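Local structure of TRAP dicarboxylate transporter-DctP subunit (Desulfovibrio salexigens, 4N6D) at residues A[53-56]-A[57-61]; A[215-218]-A[219-222]; A[298-301]-A[302-306]. The protein is a periplasmic solute-binding protein of a TRAP transporter, which probably captures a small solute, perhaps a dicarboxylate, and delivers it to the membrane permease. All coordinates share one frame; numbering follows the deposited sequence.

In the fold
The three contacts are local, each within one continuous run of chain, and come in series: contact 1 closes helix 43-58, contact 2 is the turn between helix 212-215 and strand 224-226, and contact 3 lies in helix 294-317. Contacts 1 and 3 are on opposite sides of the chain's centre, their own centres about 47 Å apart; contact 2 is centred about 38 Å from contact 1 and about 29 Å from contact 3. Contacts 1 and 2 share a neighbour, the long helix 249-285, which touches side chains of both, though their nearest atoms stay about 18 Å apart. They lie at a helix end, a connecting turn and a helix kink, spread across what is, in this family, a two-lobed fold.

Contact 1 of 3, residues A[53-56]-A[57-61]. With I3C (5-amino-2,4,6-triiodobenzene-1,3-dicarboxylic acid), chain B.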
ATOM      1  N   GLN A  53     -17.186 -10.702  -6.773  1.00  9.51           N
ATOM      2  CA  GLN A  53     -18.521 -10.984  -6.247  1.00 13.30           C
ATOM      3  C   GLN A  53     -19.484  -9.864  -6.641  1.00 12.51           C
ATOM      4  O   GLN A  53     -20.592 -10.118  -7.089  1.00 15.55           O
ATOM      5  CB  GLN A  53     -18.476 -11.111  -4.727  1.00 18.47           C
ATOM      6  CG  GLN A  53     -17.767 -12.373  -4.235  1.00 28.15           C
ATOM      7  CD  GLN A  53     -17.368 -12.292  -2.767  1.00 42.99           C
ATOM      8  OE1 GLN A  53     -17.888 -11.469  -2.001  1.00 45.69           O
ATOM      9  NE2 GLN A  53     -16.434 -13.148  -2.369  1.00 49.01           N
ATOM     10  N   GLU A  54     -19.051  -8.623  -6.465  1.00 13.55           N
ATOM     11  CA  GLU A  54     -19.924  -7.488  -6.741  1.00 13.48           C
ATOM     12  C   GLU A  54     -20.162  -7.298  -8.232  1.00 10.50           C
ATOM     13  O   GLU A  54     -21.251  -6.972  -8.649  1.00 11.48           O
ATOM     14  CB  GLU A  54     -19.352  -6.211  -6.127  1.00 16.02           C
ATOM     15  CG  GLU A  54     -19.602  -6.086  -4.628  1.00 23.14           C
ATOM     16  CD  GLU A  54     -21.066  -6.374  -4.222  1.00 28.14           C
ATOM     17  OE1 GLU A  54     -22.026  -5.748  -4.755  1.00 30.68           O
ATOM     18  OE2 GLU A  54     -21.259  -7.266  -3.382  1.00 31.88           O
ATOM     19  N   VAL A  55     -19.143  -7.559  -9.045  1.00  9.58           N
ATOM     20  CA  VAL A  55     -19.310  -7.436 -10.493  1.00  9.13           C
ATOM     21  C   VAL A  55     -20.295  -8.483 -11.042  1.00  9.86           C
ATOM     22  O   VAL A  55     -21.163  -8.163 -11.834  1.00  9.89           O
ATOM     23  CB  VAL A  55     -17.962  -7.539 -11.219  1.00  9.19           C
ATOM     24  CG1 VAL A  55     -18.150  -7.776 -12.703  1.00  8.22           C
ATOM     25  CG2 VAL A  55     -17.151  -6.277 -10.968  1.00 10.10           C
ATOM     26  N   GLU A  56     -20.169  -9.732 -10.609  1.00 11.15           N
ATOM     27  CA  GLU A  56     -21.057 -10.771 -11.082  1.00 10.05           C
ATOM     28  C   GLU A  56     -22.480 -10.501 -10.632  1.00 11.00           C
ATOM     29  O   GLU A  56     -23.425 -10.734 -11.387  1.00 14.08           O
ATOM     30  CB  GLU A  56     -20.564 -12.161 -10.617  1.00 12.10           C
ATOM     31  CG  GLU A  56     -19.184 -12.474 -11.180  1.00  9.43           C
ATOM     32  CD  GLU A  56     -18.711 -13.914 -10.956  1.00 15.65           C
ATOM     33  OE1 GLU A  56     -19.239 -14.603 -10.055  1.00 14.50           O
ATOM     34  OE2 GLU A  56     -17.809 -14.357 -11.713  1.00 13.99           O
ATOM     35  N   LYS A  57     -22.632  -9.986  -9.414  1.00 11.48           N
ATOM     36  CA  LYS A  57     -23.967  -9.744  -8.862  1.00 11.17           C
ATOM     37  C   LYS A  57     -24.601  -8.560  -9.579  1.00 13.26           C
ATOM     38  O   LYS A  57     -25.741  -8.642 -10.023  1.00 13.73           O
ATOM     39  CB  LYS A  57     -23.903  -9.485  -7.350  1.00 13.91           C
ATOM     40  CG  LYS A  57     -25.266  -9.271  -6.680  1.00 14.84           C
ATOM     41  CD  LYS A  57     -25.090  -9.097  -5.179  1.00 19.42           C
ATOM     42  CE  LYS A  57     -26.410  -8.780  -4.474  1.00 22.73           C
ATOM     43  NZ  LYS A  57     -26.142  -8.335  -3.100  1.00 22.24           N
ATOM     44  N   ARG A  58     -23.859  -7.459  -9.696  1.00 13.26           N
ATOM     45  CA  ARG A  58     -24.446  -6.211 -10.200  1.00 12.06           C
ATOM     46  C   ARG A  58     -24.744  -6.265 -11.688  1.00 13.59           C
ATOM     47  O   ARG A  58     -25.609  -5.545 -12.180  1.00 16.00           O
ATOM     48  CB  ARG A  58     -23.514  -5.042  -9.903  1.00 10.95           C
ATOM     49  CG  ARG A  58     -23.479  -4.724  -8.453  1.00 10.97           C
ATOM     50  CD  ARG A  58     -22.506  -3.610  -8.163  1.00 13.46           C
ATOM     51  NE  ARG A  58     -22.284  -3.501  -6.735  1.00 11.55           N
ATOM     52  CZ  ARG A  58     -21.736  -2.445  -6.133  1.00 14.52           C
ATOM     53  NH1 ARG A  58     -21.408  -1.351  -6.818  1.00 12.89           N
ATOM     54  NH2 ARG A  58     -21.568  -2.466  -4.818  1.00 17.70           N
ATOM     55  N   THR A  59     -24.036  -7.133 -12.408  1.00 10.54           N
ATOM     56  CA  THR A  59     -24.291  -7.325 -13.840  1.00 11.01           C
ATOM     57  C   THR A  59     -25.267  -8.470 -14.122  1.00 14.36           C
ATOM     58  O   THR A  59     -25.474  -8.859 -15.285  1.00 14.77           O
ATOM     59  CB  THR A  59     -22.985  -7.573 -14.638  1.00 10.07           C
ATOM     60  OG1 THR A  59     -22.405  -8.825 -14.256  1.00 12.18           O
ATOM     61  CG2 THR A  59     -21.997  -6.464 -14.444  1.00 10.74           C
ATOM     62  N   ALA A  60     -25.861  -9.004 -13.060  1.00 15.28           N
ATOM     63  CA  ALA A  60     -26.906 -10.012 -13.178  1.00 15.80           C
ATOM     64  C   ALA A  60     -26.369 -11.190 -13.932  1.00 12.98           C
ATOM     65  O   ALA A  60     -27.064 -11.816 -14.725  1.00 14.97           O
ATOM     66  CB  ALA A  60     -28.140  -9.447 -13.870  1.00 23.49           C
ATOM     67  N   GLY A  61     -25.104 -11.489 -13.676  1.00 16.46           N
ATOM     68  CA  GLY A  61     -24.466 -12.657 -14.261  1.00 17.94           C
ATOM     69  C   GLY A  61     -23.994 -12.477 -15.692  1.00 16.11           C
ATOM     70  O   GLY A  61     -23.484 -13.415 -16.284  1.00 15.73           O
TER
HETATM   71  I3  I3C B 401     -32.426 -11.978 -13.064  0.50 21.04           I
HETATM   72  I2  I3C B 401     -26.979 -14.042 -11.678  0.50 27.29           I
HETATM   73  I1  I3C B 401     -30.665 -17.273 -15.208  0.50 32.58           I
HETATM   74  O8  I3C B 401     -32.662 -14.404 -15.883  0.50 28.50           O
HETATM   75  O9  I3C B 401     -33.585 -15.012 -14.008  0.50 34.36           O
HETATM   76  C10 I3C B 401     -27.965 -16.449 -13.478  0.50 29.30           C
HETATM   77  N13 I3C B 401     -29.513 -12.116 -11.778  0.50 29.53           N
HETATM   78  C1  I3C B 401     -31.228 -14.578 -13.970  0.50 23.90           C
HETATM   79  C6  I3C B 401     -30.957 -13.456 -13.217  0.50 21.45           C
HETATM   80  C5  I3C B 401     -29.757 -13.290 -12.560  0.50 24.96           C
HETATM   81  C4  I3C B 401     -28.807 -14.275 -12.664  0.50 22.11           C
HETATM   82  C3  I3C B 401     -29.040 -15.413 -13.412  0.50 17.15           C
HETATM   83  C2  I3C B 401     -30.255 -15.558 -14.064  0.50 12.26           C
HETATM   84  C7  I3C B 401     -32.556 -14.678 -14.654  0.50 30.75           C
HETATM   85  O11 I3C B 401     -28.077 -17.505 -12.801  0.50 28.87           O
HETATM   86  O12 I3C B 401     -26.938 -16.262 -14.186  0.50 34.92           O
HETATM   87  O   HOH W   1     -23.497  -8.348  -2.370  1.00 36.02           O
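OE1 of E54 sits at the edge of the R58 guanidinium, a little out of its plane, with the carboxylate turned 72° against it. The pair spans one turn at the C-terminal end of helix 43-58, which closes in a Schellman motif within the beta-alpha-beta unit 30-35, 43-58, 63-68. E54 OE1 offers its anti lone pair to R58 NE at 3.0 Å, a salt bridge backed by a weak bond from R58 NH2. The glutamate gets there by bending at chi2 (-48°), whereas the arginine runs extended from CG to NE. R58 NH2 also reaches E261 of helix 249-285, so two carboxylates share this cation. The other oxygen, E54 OE2, accepts a hydrogen bond from a water at 2.7 Å, which in turn accepts one from K57 NZ; E54 OE2 and K57 NZ are themselves 5.0 Å apart. E56 turns its carboxylate elsewhere: OE2 is bonded to V65 N on strand 63-68. Deeper in, V55 O accepts twice, from T59 OG1 at 2.8 Å and from T59 N at 3.1 Å, the donors arriving from opposite faces of the carbonyl plane. T59 OG1 stands between the backbone N and carbonyl carbon (chi1 67°), which brings it back over the last turn, and it also bonds V63 N. A60, with positive phi, is the C-prime residue; its CA lies 3.6 Å from N13 of the bound I3C. A60 N returns to K57 O, and G61 N meets E56 O at 2.9 Å almost head-on to the carbonyl.

Contact 2 of 3, residues A[215-218]-A[219-222]; sequences DLNF and AEIC
N217 and E220 slant across each other over the turn, their amide and carboxylate planes 55° apart. N217 ND2 gives a hydrogen bond to E220 OE1 at 2.9 Å, bent to 137° at the hydrogen. The oxygen is met on its anti side, the donor somewhat out of the carboxylate plane, and the oxygen in turn lies about as far out of the amide plane. Both side chains leave the backbone in the same sense, CG opposite the backbone N (chi1 -175° in E220), and the glutamate then continues extended, which carries OE1 to within reach of N217 ND2. The amide also rests against the CB of E220, 3.8 Å from N217 ND2. The amide oxygen, N217 OD1, is bonded to Y285 OH on helix 249-285, whose W280 also touches N217; the amide is thus held by both of its polar atoms.

The link from helix 212-215 to strand 224-226 is built here of two overlapping i to i+3 turns, N217-E220 and F218-I221, the second joined by an i to i+4 bond from C222 N to F218 O. It is entered through N217 with its positive phi. E220 N bonds N217 O from well above the carbonyl plane. F218 O accepts twice: I221 N also comes from above the plane, at 3.1 Å, while C222 N approaches nearly straight at 2.8 Å.

F218 is buried, its CB directed away from 219-222. One ring face has L216 O 4.1 Å above its plane, offset toward the rim, and M191, T194 and L198 pack around the ring. L198 of helix 194-200 touches I221 and C222 as well. The CB of C222 turns back toward the turn, 3.6 Å from F218 O.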
ATOM      1  N   ASP A 215      -0.301 -12.551  10.925  1.00 14.98           N
ATOM      2  CA  ASP A 215      -0.328 -13.346   9.698  1.00 14.44           C
ATOM      3  C   ASP A 215       0.927 -14.213   9.542  1.00 16.29           C
ATOM      4  O   ASP A 215       0.877 -15.321   8.997  1.00 16.68           O
ATOM      5  CB  ASP A 215      -0.443 -12.444   8.462  1.00 14.51           C
ATOM      6  CG  ASP A 215      -1.795 -11.735   8.349  1.00 18.68           C
ATOM      7  OD1 ASP A 215      -2.702 -11.947   9.191  1.00 22.67           O
ATOM      8  OD2 ASP A 215      -1.934 -10.960   7.384  1.00 19.94           O
ATOM      9  N   LEU A 216       2.054 -13.676   9.990  1.00 12.13           N
ATOM     10  CA  LEU A 216       3.324 -14.389   9.990  1.00 15.26           C
ATOM     11  C   LEU A 216       3.867 -14.628  11.416  1.00 13.19           C
ATOM     12  O   LEU A 216       5.029 -14.985  11.618  1.00 17.06           O
ATOM     13  CB  LEU A 216       4.329 -13.614   9.150  1.00 18.06           C
ATOM     14  CG  LEU A 216       4.000 -13.563   7.656  1.00 23.19           C
ATOM     15  CD1 LEU A 216       4.989 -12.665   6.903  1.00 20.45           C
ATOM     16  CD2 LEU A 216       3.992 -14.956   7.052  1.00 26.87           C
ATOM     17  N   ASN A 217       3.005 -14.432  12.402  1.00 14.92           N
ATOM     18  CA  ASN A 217       3.343 -14.729  13.795  1.00 12.49           C
ATOM     19  C   ASN A 217       4.576 -13.983  14.289  1.00 15.43           C
ATOM     20  O   ASN A 217       5.260 -14.451  15.200  1.00 14.21           O
ATOM     21  CB  ASN A 217       3.548 -16.240  13.995  1.00 14.86           C
ATOM     22  CG  ASN A 217       3.518 -16.651  15.472  1.00 15.35           C
ATOM     23  OD1 ASN A 217       2.814 -16.062  16.293  1.00 17.76           O
ATOM     24  ND2 ASN A 217       4.318 -17.645  15.817  1.00 16.46           N
ATOM     25  N   PHE A 218       4.860 -12.814  13.713  1.00 15.22           N
ATOM     26  CA  PHE A 218       6.011 -12.050  14.182  1.00 12.71           C
ATOM     27  C   PHE A 218       5.865 -11.557  15.621  1.00  9.75           C
ATOM     28  O   PHE A 218       6.855 -11.243  16.278  1.00 13.35           O
ATOM     29  CB  PHE A 218       6.345 -10.905  13.229  1.00 11.55           C
ATOM     30  CG  PHE A 218       7.138 -11.345  12.042  1.00 15.04           C
ATOM     31  CD1 PHE A 218       8.418 -11.838  12.207  1.00 20.03           C
ATOM     32  CD2 PHE A 218       6.609 -11.278  10.771  1.00 19.61           C
ATOM     33  CE1 PHE A 218       9.148 -12.258  11.124  1.00 23.44           C
ATOM     34  CE2 PHE A 218       7.339 -11.702   9.685  1.00 24.25           C
ATOM     35  CZ  PHE A 218       8.601 -12.193   9.864  1.00 21.86           C
ATOM     36  N   ALA A 219       4.638 -11.505  16.130  1.00 11.21           N
ATOM     37  CA  ALA A 219       4.405 -11.043  17.485  1.00 11.67           C
ATOM     38  C   ALA A 219       5.001 -11.987  18.526  1.00 12.18           C
ATOM     39  O   ALA A 219       5.238 -11.574  19.649  1.00 11.27           O
ATOM     40  CB  ALA A 219       2.929 -10.873  17.744  1.00 12.02           C
ATOM     41  N   GLU A 220       5.256 -13.248  18.165  1.00 14.96           N
ATOM     42  CA  GLU A 220       5.842 -14.159  19.137  1.00 14.37           C
ATOM     43  C   GLU A 220       7.210 -13.655  19.556  1.00 15.95           C
ATOM     44  O   GLU A 220       7.614 -13.814  20.703  1.00 12.70           O
ATOM     45  CB  GLU A 220       5.957 -15.590  18.611  1.00 16.00           C
ATOM     46  CG  GLU A 220       6.470 -16.564  19.679  1.00 16.71           C
ATOM     47  CD  GLU A 220       6.159 -18.003  19.367  1.00 26.52           C
ATOM     48  OE1 GLU A 220       5.869 -18.305  18.198  1.00 23.96           O
ATOM     49  OE2 GLU A 220       6.208 -18.833  20.301  1.00 23.52           O
ATOM     50  N   ILE A 221       7.909 -13.049  18.606  1.00 11.77           N
ATOM     51  CA  ILE A 221       9.270 -12.596  18.805  1.00 13.58           C
ATOM     52  C   ILE A 221       9.355 -11.090  19.051  1.00 10.66           C
ATOM     53  O   ILE A 221      10.108 -10.644  19.920  1.00 14.31           O
ATOM     54  CB  ILE A 221      10.120 -12.944  17.572  1.00 15.39           C
ATOM     55  CG1 ILE A 221      10.142 -14.457  17.364  1.00 18.27           C
ATOM     56  CG2 ILE A 221      11.525 -12.391  17.733  1.00 19.07           C
ATOM     57  CD1 ILE A 221      10.824 -14.863  16.073  1.00 23.35           C
ATOM     58  N   CYS A 222       8.577 -10.311  18.297  1.00 14.99           N
ATOM     59  CA  CYS A 222       8.640  -8.854  18.375  1.00 14.34           C
ATOM     60  C   CYS A 222       7.407  -8.352  19.077  1.00 10.10           C
ATOM     61  O   CYS A 222       6.363  -8.205  18.457  1.00 11.70           O
ATOM     62  CB  CYS A 222       8.678  -8.227  16.989  1.00 15.20           C
ATOM     63  SG  CYS A 222      10.078  -8.783  16.007  1.00 15.79           S
TER

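Contact 3 of 3, residues A[298-301]-A[302-306]; sequences QAIK and DKTLP
Q298 and D302, one turn apart in helix 294-317, are joined by a side-chain hydrogen bond: Q298 NE2 to D302 OD1 at 2.8 Å. The acceptor lies in the amide plane of Q298, but the donor stands above the carboxylate, 35° out of its plane, and the two planes are 50° apart. Q298 reaches it by folding at chi2 (58°), which carries the amide along the helix toward the aspartate. The link therefore doubles the backbone bond between the same residues, D302 N to Q298 O at 3.0 Å.

Among the other backbone bonds, K303 N to A299 O is regular at 2.9 Å. The next turn is less so. T304 N lies between two acceptors, with a weak bond to I300 O and a second to K301 O at 3.2 Å, the latter approached from far above its carbonyl plane. P306 lacks an N-H, and the helix kinks there.

The hydroxyl of T304 adds a second donor on I300 O. It is folded back against its own main chain, which leaves T304 OG1 2.9 Å from I300 O.

Nonpolar contact is slight. CG2 of I300 and CG2 of T304 are 4.3 Å apart, and A299 CB lies 4.5 Å from K303 CE. Separately, the first carbons of the K303 chain run in van der Waals contact along A299 O.

This side of helix 294-317 faces helix 173-181 and the loops beside it: T304 meets I178 and S181, K303 touches S181 and L182, I300 packs on L161 and L182, and A299 on L161.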
ATOM      1  N   GLN A 298       9.205  14.841  14.322  1.00 13.79           N
ATOM      2  CA  GLN A 298       9.649  15.941  13.465  1.00 12.46           C
ATOM      3  C   GLN A 298      11.074  15.710  12.977  1.00 13.55           C
ATOM      4  O   GLN A 298      11.399  16.041  11.855  1.00 14.34           O
ATOM      5  CB  GLN A 298       9.567  17.265  14.205  1.00 17.08           C
ATOM      6  CG  GLN A 298       9.915  18.480  13.342  1.00 16.47           C
ATOM      7  CD  GLN A 298       9.029  18.607  12.115  1.00 18.70           C
ATOM      8  OE1 GLN A 298       7.809  18.521  12.209  1.00 23.44           O
ATOM      9  NE2 GLN A 298       9.645  18.761  10.955  1.00 19.94           N
ATOM     10  N   ALA A 299      11.930  15.146  13.823  1.00 14.03           N
ATOM     11  CA  ALA A 299      13.284  14.821  13.390  1.00 13.24           C
ATOM     12  C   ALA A 299      13.249  13.809  12.254  1.00 11.49           C
ATOM     13  O   ALA A 299      14.002  13.928  11.283  1.00 13.26           O
ATOM     14  CB  ALA A 299      14.128  14.313  14.547  1.00 13.79           C
ATOM     15  N   ILE A 300      12.374  12.817  12.362  1.00 12.84           N
ATOM     16  CA  ILE A 300      12.225  11.839  11.290  1.00 14.93           C
ATOM     17  C   ILE A 300      11.829  12.523   9.993  1.00 12.83           C
ATOM     18  O   ILE A 300      12.386  12.218   8.949  1.00 13.78           O
ATOM     19  CB  ILE A 300      11.206  10.749  11.637  1.00 16.29           C
ATOM     20  CG1 ILE A 300      11.759   9.885  12.766  1.00 12.35           C
ATOM     21  CG2 ILE A 300      10.902   9.887  10.396  1.00 17.57           C
ATOM     22  CD1 ILE A 300      10.737   8.942  13.369  1.00 14.00           C
ATOM     23  N   LYS A 301      10.891  13.468  10.053  1.00 12.46           N
ATOM     24  CA  LYS A 301      10.496  14.218   8.855  1.00 15.17           C
ATOM     25  C   LYS A 301      11.674  14.969   8.241  1.00 12.49           C
ATOM     26  O   LYS A 301      11.898  14.944   7.024  1.00 15.48           O
ATOM     27  CB  LYS A 301       9.427  15.253   9.175  1.00 22.04           C
ATOM     28  CG  LYS A 301       8.027  14.732   9.396  1.00 29.94           C
ATOM     29  CD  LYS A 301       6.998  15.872   9.266  1.00 30.70           C
ATOM     30  CE  LYS A 301       7.114  16.590   7.902  1.00 38.44           C
ATOM     31  NZ  LYS A 301       6.097  17.668   7.641  1.00 42.86           N
ATOM     32  N   ASP A 302      12.423  15.661   9.088  1.00 12.89           N
ATOM     33  CA  ASP A 302      13.531  16.471   8.633  1.00 13.67           C
ATOM     34  C   ASP A 302      14.579  15.594   7.967  1.00 15.89           C
ATOM     35  O   ASP A 302      15.170  15.979   6.968  1.00 17.89           O
ATOM     36  CB  ASP A 302      14.170  17.228   9.802  1.00 14.67           C
ATOM     37  CG  ASP A 302      13.239  18.247  10.422  1.00 19.27           C
ATOM     38  OD1 ASP A 302      12.180  18.552   9.828  1.00 19.92           O
ATOM     39  OD2 ASP A 302      13.570  18.747  11.524  1.00 21.72           O
ATOM     40  N   LYS A 303      14.800  14.409   8.531  1.00 13.27           N
ATOM     41  CA  LYS A 303      15.849  13.524   8.037  1.00 13.87           C
ATOM     42  C   LYS A 303      15.442  12.829   6.762  1.00 15.02           C
ATOM     43  O   LYS A 303      16.300  12.335   6.030  1.00 16.82           O
ATOM     44  CB  LYS A 303      16.237  12.496   9.110  1.00 11.96           C
ATOM     45  CG  LYS A 303      17.042  13.128  10.263  1.00 13.72           C
ATOM     46  CD  LYS A 303      17.082  12.210  11.485  1.00 17.53           C
ATOM     47  CE  LYS A 303      17.873  12.789  12.655  1.00 19.22           C
ATOM     48  NZ  LYS A 303      19.363  12.773  12.451  1.00 21.37           N
ATOM     49  N   THR A 304      14.139  12.781   6.492  1.00 13.05           N
ATOM     50  CA  THR A 304      13.653  12.029   5.334  1.00 14.67           C
ATOM     51  C   THR A 304      13.187  12.984   4.219  1.00 17.16           C
ATOM     52  O   THR A 304      12.768  12.553   3.158  1.00 14.15           O
ATOM     53  CB  THR A 304      12.554  10.978   5.692  1.00 26.13           C
ATOM     54  OG1 THR A 304      11.405  11.601   6.260  1.00 22.87           O
ATOM     55  CG2 THR A 304      13.086   9.939   6.660  1.00 26.05           C
ATOM     56  N   LEU A 305      13.299  14.283   4.452  1.00 16.53           N
ATOM     57  CA  LEU A 305      12.931  15.254   3.413  1.00 19.13           C
ATOM     58  C   LEU A 305      13.665  15.020   2.069  1.00 10.84           C
ATOM     59  O   LEU A 305      13.063  15.193   1.008  1.00 13.48           O
ATOM     60  CB  LEU A 305      13.125  16.689   3.920  1.00 23.77           C
ATOM     61  CG  LEU A 305      12.522  17.804   3.057  1.00 32.01           C
ATOM     62  CD1 LEU A 305      11.061  17.527   2.688  1.00 35.71           C
ATOM     63  CD2 LEU A 305      12.626  19.119   3.792  1.00 32.59           C
ATOM     64  N   PRO A 306      14.935  14.577   2.091  1.00 10.67           N
ATOM     65  CA  PRO A 306      15.604  14.257   0.817  1.00 14.39           C
ATOM     66  C   PRO A 306      14.861  13.237  -0.063  1.00 11.09           C
ATOM     67  O   PRO A 306      15.004  13.290  -1.294  1.00 13.10           O
ATOM     68  CB  PRO A 306      16.961  13.720   1.252  1.00 16.81           C
ATOM     69  CG  PRO A 306      17.198  14.386   2.600  1.00 15.40           C
ATOM     70  CD  PRO A 306      15.859  14.495   3.245  1.00 16.60           C
TER